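Local coordinates for protein putative primosome component (Streptococcus pyogenes serotype M3, PDB 2QGZ) that probably acts as an ATP-binding helicase loader that helps build the primosome, at residues P190-A193 against I194-N198; V236-V239 against I240-R244. All coordinates share one frame; numbering follows the deposited sequence.

Interaction 1 of 2, residues P190-A193 against I194-N198; sequences PSFA and IDVKN
Asp195 folds back over Ser191, one turn earlier in the same helix, meeting it through a backbone bond and through the approach of its carboxylate. The backbone bonds come first. Asp195 N donates to Ser191 O at 3.0 Å with an N-H...O angle of 161°, the i to i+4 bond of an alpha-helix. Its neighbour, from Ile194 N to Pro190 O, is weak at 3.5 Å. The next two, from Val196 N to Phe192 O and from Lys197 N to Ala193 O, continue the ladder, although the exact places of both acceptors are less certain. Pro190, lying in the first helical turn, has no amide hydrogen to offer and costs the ladder nothing, since an amide there has no carbonyl one turn back within the helix.

Polar side chains make the second group. With its CG on the side of the backbone N (chi1 -67°), Asp195 turns its carboxylate toward the preceding turn, and OD2 approaches Ser191 CB to 4.0 Å. The hydroxyl of that serine is engaged differently, through a hydrogen bond between its OG and His188 ND1.

Carbon contacts make the third group. Ile194 runs alongside the start of the helix against the backbone carbonyl of Pro190, CG1 lying 3.5 Å and CD1 3.8 Å from Pro190 O. The Phe192 ring is swung away from its own helix, toward helix 237-247, its CG anti to the backbone N (chi1 174°).

Helix 189-197 directly follows strand 184-188 of the parallel sheet. Ser191 and Asp195 touch Ser113 beyond the neighbouring strand 109-112, Pro190 rests on Asp222 beyond strand 217-221, and the buried Phe192 faces helix 237-247.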
ATOM      1  N   PRO A 190       7.638   3.031   7.999  1.00 50.24           N
ATOM      2  CA  PRO A 190       8.713   3.296   8.968  1.00 51.31           C
ATOM      3  C   PRO A 190       8.990   4.792   9.194  1.00 53.11           C
ATOM      4  O   PRO A 190       9.281   5.207  10.316  1.00 53.66           O
ATOM      5  CB  PRO A 190       9.905   2.565   8.363  1.00 51.59           C
ATOM      6  CG  PRO A 190       9.253   1.377   7.711  1.00 50.70           C
ATOM      7  CD  PRO A 190       8.046   1.996   7.032  1.00 49.32           C
ATOM      8  N   SER A 191       8.892   5.599   8.138  1.00 52.56           N
ATOM      9  CA  SER A 191       9.132   7.038   8.252  1.00 52.99           C
ATOM     10  C   SER A 191       7.924   7.774   8.817  1.00 52.90           C
ATOM     11  O   SER A 191       8.071   8.758   9.534  1.00 52.38           O
ATOM     12  CB  SER A 191       9.488   7.637   6.892  1.00 51.70           C
ATOM     13  OG  SER A 191      10.668   7.048   6.384  1.00 55.60           O
ATOM     14  N   PHE A 192       6.732   7.300   8.479  1.00 52.04           N
ATOM     15  CA  PHE A 192       5.502   7.909   8.965  1.00 52.48           C
ATOM     16  C   PHE A 192       5.400   7.688  10.475  1.00 53.56           C
ATOM     17  O   PHE A 192       5.055   8.599  11.220  1.00 51.98           O
ATOM     18  CB  PHE A 192       4.304   7.272   8.263  1.00 51.01           C
ATOM     19  CG  PHE A 192       2.972   7.715   8.792  1.00 48.77           C
ATOM     20  CD1 PHE A 192       2.424   8.930   8.404  1.00 48.89           C
ATOM     21  CD2 PHE A 192       2.253   6.897   9.662  1.00 48.40           C
ATOM     22  CE1 PHE A 192       1.170   9.327   8.872  1.00 48.49           C
ATOM     23  CE2 PHE A 192       0.999   7.281  10.140  1.00 48.27           C
ATOM     24  CZ  PHE A 192       0.454   8.498   9.743  1.00 49.26           C
ATOM     25  N   ALA A 193       5.707   6.470  10.913  1.00 54.93           N
ATOM     26  CA  ALA A 193       5.650   6.122  12.326  1.00 56.78           C
ATOM     27  C   ALA A 193       6.514   7.077  13.140  1.00 57.94           C
ATOM     28  O   ALA A 193       6.037   7.696  14.093  1.00 58.62           O
ATOM     29  CB  ALA A 193       6.121   4.683  12.534  1.00 55.89           C
ATOM     30  N   ILE A 194       7.783   7.190  12.756  1.00 59.45           N
ATOM     31  CA  ILE A 194       8.729   8.069  13.434  1.00 60.86           C
ATOM     32  C   ILE A 194       8.313   9.544  13.375  1.00 62.27           C
ATOM     33  O   ILE A 194       8.359  10.241  14.387  1.00 63.11           O
ATOM     34  CB  ILE A 194      10.148   7.923  12.832  1.00 61.74           C
ATOM     35  CG1 ILE A 194      10.713   6.545  13.174  1.00 62.05           C
ATOM     36  CG2 ILE A 194      11.064   9.020  13.360  1.00 61.84           C
ATOM     37  CD1 ILE A 194      12.116   6.316  12.670  1.00 63.48           C
ATOM     38  N   ASP A 195       7.912  10.020  12.200  1.00 62.09           N
ATOM     39  CA  ASP A 195       7.504  11.414  12.057  1.00 63.47           C
ATOM     40  C   ASP A 195       6.228  11.748  12.834  1.00 63.44           C
ATOM     41  O   ASP A 195       6.052  12.876  13.300  1.00 62.61           O
ATOM     42  CB  ASP A 195       7.317  11.769  10.580  1.00 65.37           C
ATOM     43  CG  ASP A 195       8.626  11.752   9.807  1.00 69.07           C
ATOM     44  OD1 ASP A 195       9.609  12.344  10.307  1.00 70.66           O
ATOM     45  OD2 ASP A 195       8.675  11.158   8.703  1.00 70.47           O
ATOM     46  N   VAL A 196       5.337  10.770  12.970  1.00 63.81           N
ATOM     47  CA  VAL A 196       4.092  10.985  13.701  1.00 64.65           C
ATOM     48  C   VAL A 196       4.351  10.820  15.192  1.00 65.76           C
ATOM     49  O   VAL A 196       3.692  11.452  16.010  1.00 65.02           O
ATOM     50  CB  VAL A 196       2.988   9.987  13.275  1.00 62.97           C
ATOM     51  CG1 VAL A 196       3.417   8.563  13.581  1.00 63.53           C
ATOM     52  CG2 VAL A 196       1.703  10.304  14.008  1.00 62.26           C
ATOM     53  N   LYS A 197       5.316   9.966  15.528  1.00 68.30           N
ATOM     54  CA  LYS A 197       5.687   9.709  16.919  1.00 71.37           C
ATOM     55  C   LYS A 197       5.939  11.061  17.561  1.00 72.78           C
ATOM     56  O   LYS A 197       5.585  11.292  18.718  1.00 73.18           O
ATOM     57  CB  LYS A 197       6.962   8.857  16.978  1.00 72.69           C
ATOM     58  CG  LYS A 197       6.977   7.792  18.072  1.00 73.33           C
ATOM     59  CD  LYS A 197       7.899   8.146  19.232  1.00 74.73           C
ATOM     60  CE  LYS A 197       7.336   9.270  20.089  1.00 75.68           C
ATOM     61  NZ  LYS A 197       8.187   9.542  21.285  1.00 75.38           N
ATOM     62  N   ASN A 198       6.556  11.952  16.793  1.00 74.36           N
ATOM     63  CA  ASN A 198       6.833  13.299  17.257  1.00 76.59           C
ATOM     64  C   ASN A 198       5.516  14.076  17.185  1.00 78.41           C
ATOM     65  O   ASN A 198       5.354  14.997  16.380  1.00 78.88           O
ATOM     66  CB  ASN A 198       7.901  13.950  16.371  1.00 76.90           C
ATOM     67  CG  ASN A 198       9.207  13.160  16.352  1.00 77.15           C
ATOM     68  OD1 ASN A 198      10.115  13.457  15.573  1.00 77.47           O
ATOM     69  ND2 ASN A 198       9.305  12.153  17.212  1.00 75.92           N
TER

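Interaction 2 of 2, residues V236-V239 against I240-R244; sequences VLQV and ILQYR
Leu237 and Leu241, one turn apart on helix 237-247, show how a helix of a P-loop NTPase alpha/beta fold prepares an apolar stripe for its sheet. Leu241 CD2 lies 3.6 Å from both Leu237 CD1 and Leu237 CD2, straddled by the two methyls as the side chains cross at a slant. A second, looser pair is Val236 and Ile240. These lie side by side and point the same way, with Val236 CG1 and Ile240 CD1 4.1 Å apart; CG1 of Ile240 stands beside its own backbone N (chi1 -75°), which directs the chain back to the earlier turn.

Behind these side chains the backbone sets the spacing. Four successive i to i+4 bonds run from Ile240, Leu241, Gln242 and Tyr243 N to the carbonyls of Val236 to Val239, that from Leu241 N to Leu237 O measuring 2.8 Å.

Farther out, both leucines press on Leu220 of strand 217-221 and on helix 281-288. Tyr243 is held at its far end by a hydrogen bond between its OH and Asn214 OD1.

On another side of the helix, Gln238 OE1 is hydrogen-bonded to Arg284 NE, while Gln238 NE2 merely touches Gln242 NE2 at 3.7 Å, two donors with no hydrogen bond between them and their amide planes turned 66° apart.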
ATOM      1  N   VAL A 236      -1.822   4.423  16.407  1.00 51.55           N
ATOM      2  CA  VAL A 236      -1.977   5.166  15.160  1.00 48.48           C
ATOM      3  C   VAL A 236      -2.383   4.234  14.024  1.00 46.75           C
ATOM      4  O   VAL A 236      -3.403   4.445  13.370  1.00 47.05           O
ATOM      5  CB  VAL A 236      -0.673   5.881  14.766  1.00 50.23           C
ATOM      6  CG1 VAL A 236      -0.909   6.742  13.542  1.00 49.42           C
ATOM      7  CG2 VAL A 236      -0.170   6.726  15.928  1.00 49.43           C
ATOM      8  N   LEU A 237      -1.585   3.197  13.799  1.00 43.54           N
ATOM      9  CA  LEU A 237      -1.872   2.238  12.741  1.00 42.11           C
ATOM     10  C   LEU A 237      -3.200   1.546  13.025  1.00 41.96           C
ATOM     11  O   LEU A 237      -4.046   1.404  12.143  1.00 42.18           O
ATOM     12  CB  LEU A 237      -0.752   1.198  12.663  1.00 40.46           C
ATOM     13  CG  LEU A 237      -0.502   0.400  11.378  1.00 42.56           C
ATOM     14  CD1 LEU A 237      -0.666  -1.076  11.672  1.00 41.89           C
ATOM     15  CD2 LEU A 237      -1.437   0.848  10.267  1.00 40.12           C
ATOM     16  N   GLN A 238      -3.381   1.131  14.274  1.00 42.17           N
ATOM     17  CA  GLN A 238      -4.590   0.436  14.695  1.00 39.50           C
ATOM     18  C   GLN A 238      -5.838   1.272  14.423  1.00 38.79           C
ATOM     19  O   GLN A 238      -6.839   0.759  13.929  1.00 37.79           O
ATOM     20  CB  GLN A 238      -4.485   0.091  16.185  1.00 42.03           C
ATOM     21  CG  GLN A 238      -5.374  -1.059  16.641  1.00 43.08           C
ATOM     22  CD  GLN A 238      -6.833  -0.672  16.755  1.00 44.02           C
ATOM     23  OE1 GLN A 238      -7.726  -1.464  16.446  1.00 45.33           O
ATOM     24  NE2 GLN A 238      -7.083   0.550  17.210  1.00 42.91           N
ATOM     25  N   VAL A 239      -5.777   2.564  14.721  1.00 38.90           N
ATOM     26  CA  VAL A 239      -6.933   3.424  14.512  1.00 38.07           C
ATOM     27  C   VAL A 239      -7.176   3.703  13.033  1.00 37.59           C
ATOM     28  O   VAL A 239      -8.319   3.708  12.581  1.00 35.33           O
ATOM     29  CB  VAL A 239      -6.782   4.761  15.269  1.00 39.20           C
ATOM     30  CG1 VAL A 239      -8.087   5.569  15.188  1.00 38.53           C
ATOM     31  CG2 VAL A 239      -6.444   4.485  16.718  1.00 41.37           C
ATOM     32  N   ILE A 240      -6.102   3.941  12.284  1.00 36.53           N
ATOM     33  CA  ILE A 240      -6.233   4.196  10.861  1.00 34.27           C
ATOM     34  C   ILE A 240      -6.858   2.973  10.203  1.00 32.73           C
ATOM     35  O   ILE A 240      -7.792   3.096   9.422  1.00 33.21           O
ATOM     36  CB  ILE A 240      -4.856   4.484  10.199  1.00 35.76           C
ATOM     37  CG1 ILE A 240      -4.389   5.898  10.557  1.00 34.79           C
ATOM     38  CG2 ILE A 240      -4.947   4.325   8.678  1.00 35.15           C
ATOM     39  CD1 ILE A 240      -2.998   6.215  10.046  1.00 34.78           C
ATOM     40  N   LEU A 241      -6.348   1.793  10.523  1.00 32.21           N
ATOM     41  CA  LEU A 241      -6.886   0.581   9.928  1.00 32.62           C
ATOM     42  C   LEU A 241      -8.342   0.388  10.345  1.00 33.90           C
ATOM     43  O   LEU A 241      -9.208   0.104   9.507  1.00 35.86           O
ATOM     44  CB  LEU A 241      -6.024  -0.625  10.322  1.00 30.83           C
ATOM     45  CG  LEU A 241      -4.993  -1.142   9.296  1.00 32.77           C
ATOM     46  CD1 LEU A 241      -4.488  -0.033   8.387  1.00 31.41           C
ATOM     47  CD2 LEU A 241      -3.836  -1.812  10.036  1.00 28.40           C
ATOM     48  N   GLN A 242      -8.618   0.568  11.633  1.00 32.63           N
ATOM     49  CA  GLN A 242      -9.976   0.423  12.159  1.00 31.54           C
ATOM     50  C   GLN A 242     -10.940   1.313  11.384  1.00 31.68           C
ATOM     51  O   GLN A 242     -11.995   0.874  10.945  1.00 32.46           O
ATOM     52  CB  GLN A 242     -10.004   0.817  13.630  1.00 32.91           C
ATOM     53  CG  GLN A 242     -11.364   0.788  14.248  1.00 33.80           C
ATOM     54  CD  GLN A 242     -11.317   1.127  15.723  1.00 35.43           C
ATOM     55  OE1 GLN A 242     -12.136   0.655  16.506  1.00 37.66           O
ATOM     56  NE2 GLN A 242     -10.365   1.961  16.105  1.00 36.13           N
ATOM     57  N   TYR A 243     -10.564   2.571  11.211  1.00 30.71           N
ATOM     58  CA  TYR A 243     -11.392   3.513  10.486  1.00 31.49           C
ATOM     59  C   TYR A 243     -11.590   3.124   9.020  1.00 33.92           C
ATOM     60  O   TYR A 243     -12.679   3.311   8.472  1.00 34.97           O
ATOM     61  CB  TYR A 243     -10.777   4.906  10.575  1.00 30.65           C
ATOM     62  CG  TYR A 243     -11.418   5.921   9.666  1.00 30.28           C
ATOM     63  CD1 TYR A 243     -10.933   6.129   8.375  1.00 29.28           C
ATOM     64  CD2 TYR A 243     -12.501   6.686  10.099  1.00 31.00           C
ATOM     65  CE1 TYR A 243     -11.510   7.080   7.534  1.00 31.54           C
ATOM     66  CE2 TYR A 243     -13.087   7.646   9.274  1.00 31.47           C
ATOM     67  CZ  TYR A 243     -12.589   7.837   7.990  1.00 34.01           C
ATOM     68  OH  TYR A 243     -13.172   8.767   7.160  1.00 32.96           O
ATOM     69  N   ARG A 244     -10.551   2.589   8.379  1.00 33.53           N
ATOM     70  CA  ARG A 244     -10.691   2.204   6.985  1.00 34.42           C
ATOM     71  C   ARG A 244     -11.541   0.939   6.864  1.00 34.70           C
ATOM     72  O   ARG A 244     -12.213   0.735   5.852  1.00 33.56           O
ATOM     73  CB  ARG A 244      -9.312   2.058   6.314  1.00 30.63           C
ATOM     74  CG  ARG A 244      -8.592   3.405   6.151  1.00 30.52           C
ATOM     75  CD  ARG A 244      -7.229   3.287   5.444  1.00 31.87           C
ATOM     76  NE  ARG A 244      -7.370   3.087   4.005  1.00 31.49           N
ATOM     77  CZ  ARG A 244      -7.712   4.036   3.137  1.00 32.85           C
ATOM     78  NH1 ARG A 244      -7.948   5.272   3.547  1.00 32.26           N
ATOM     79  NH2 ARG A 244      -7.833   3.745   1.851  1.00 30.95           N
TER

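Overall arrangement
Following the chain from the N terminus, strand 184-188 runs into interaction 1, then the chain passes through strand 217-221, the next strand of the sheet, and reaches interaction 2 before strand 251-255. The two contacts stand in series, neither nested nor crossed, and neither closes a long loop: each spans successive turns of one helix. Although their centres are about 15 Å apart, they touch. Phe192 of interaction 1 places CE2 3.9 Å from Val236 CG1 and 4.1 Å from Ile240 CD1 of interaction 2. That packing joins helices 189-197 and 237-247, which link three adjacent strands of the parallel sheet, within one ATP-binding family region.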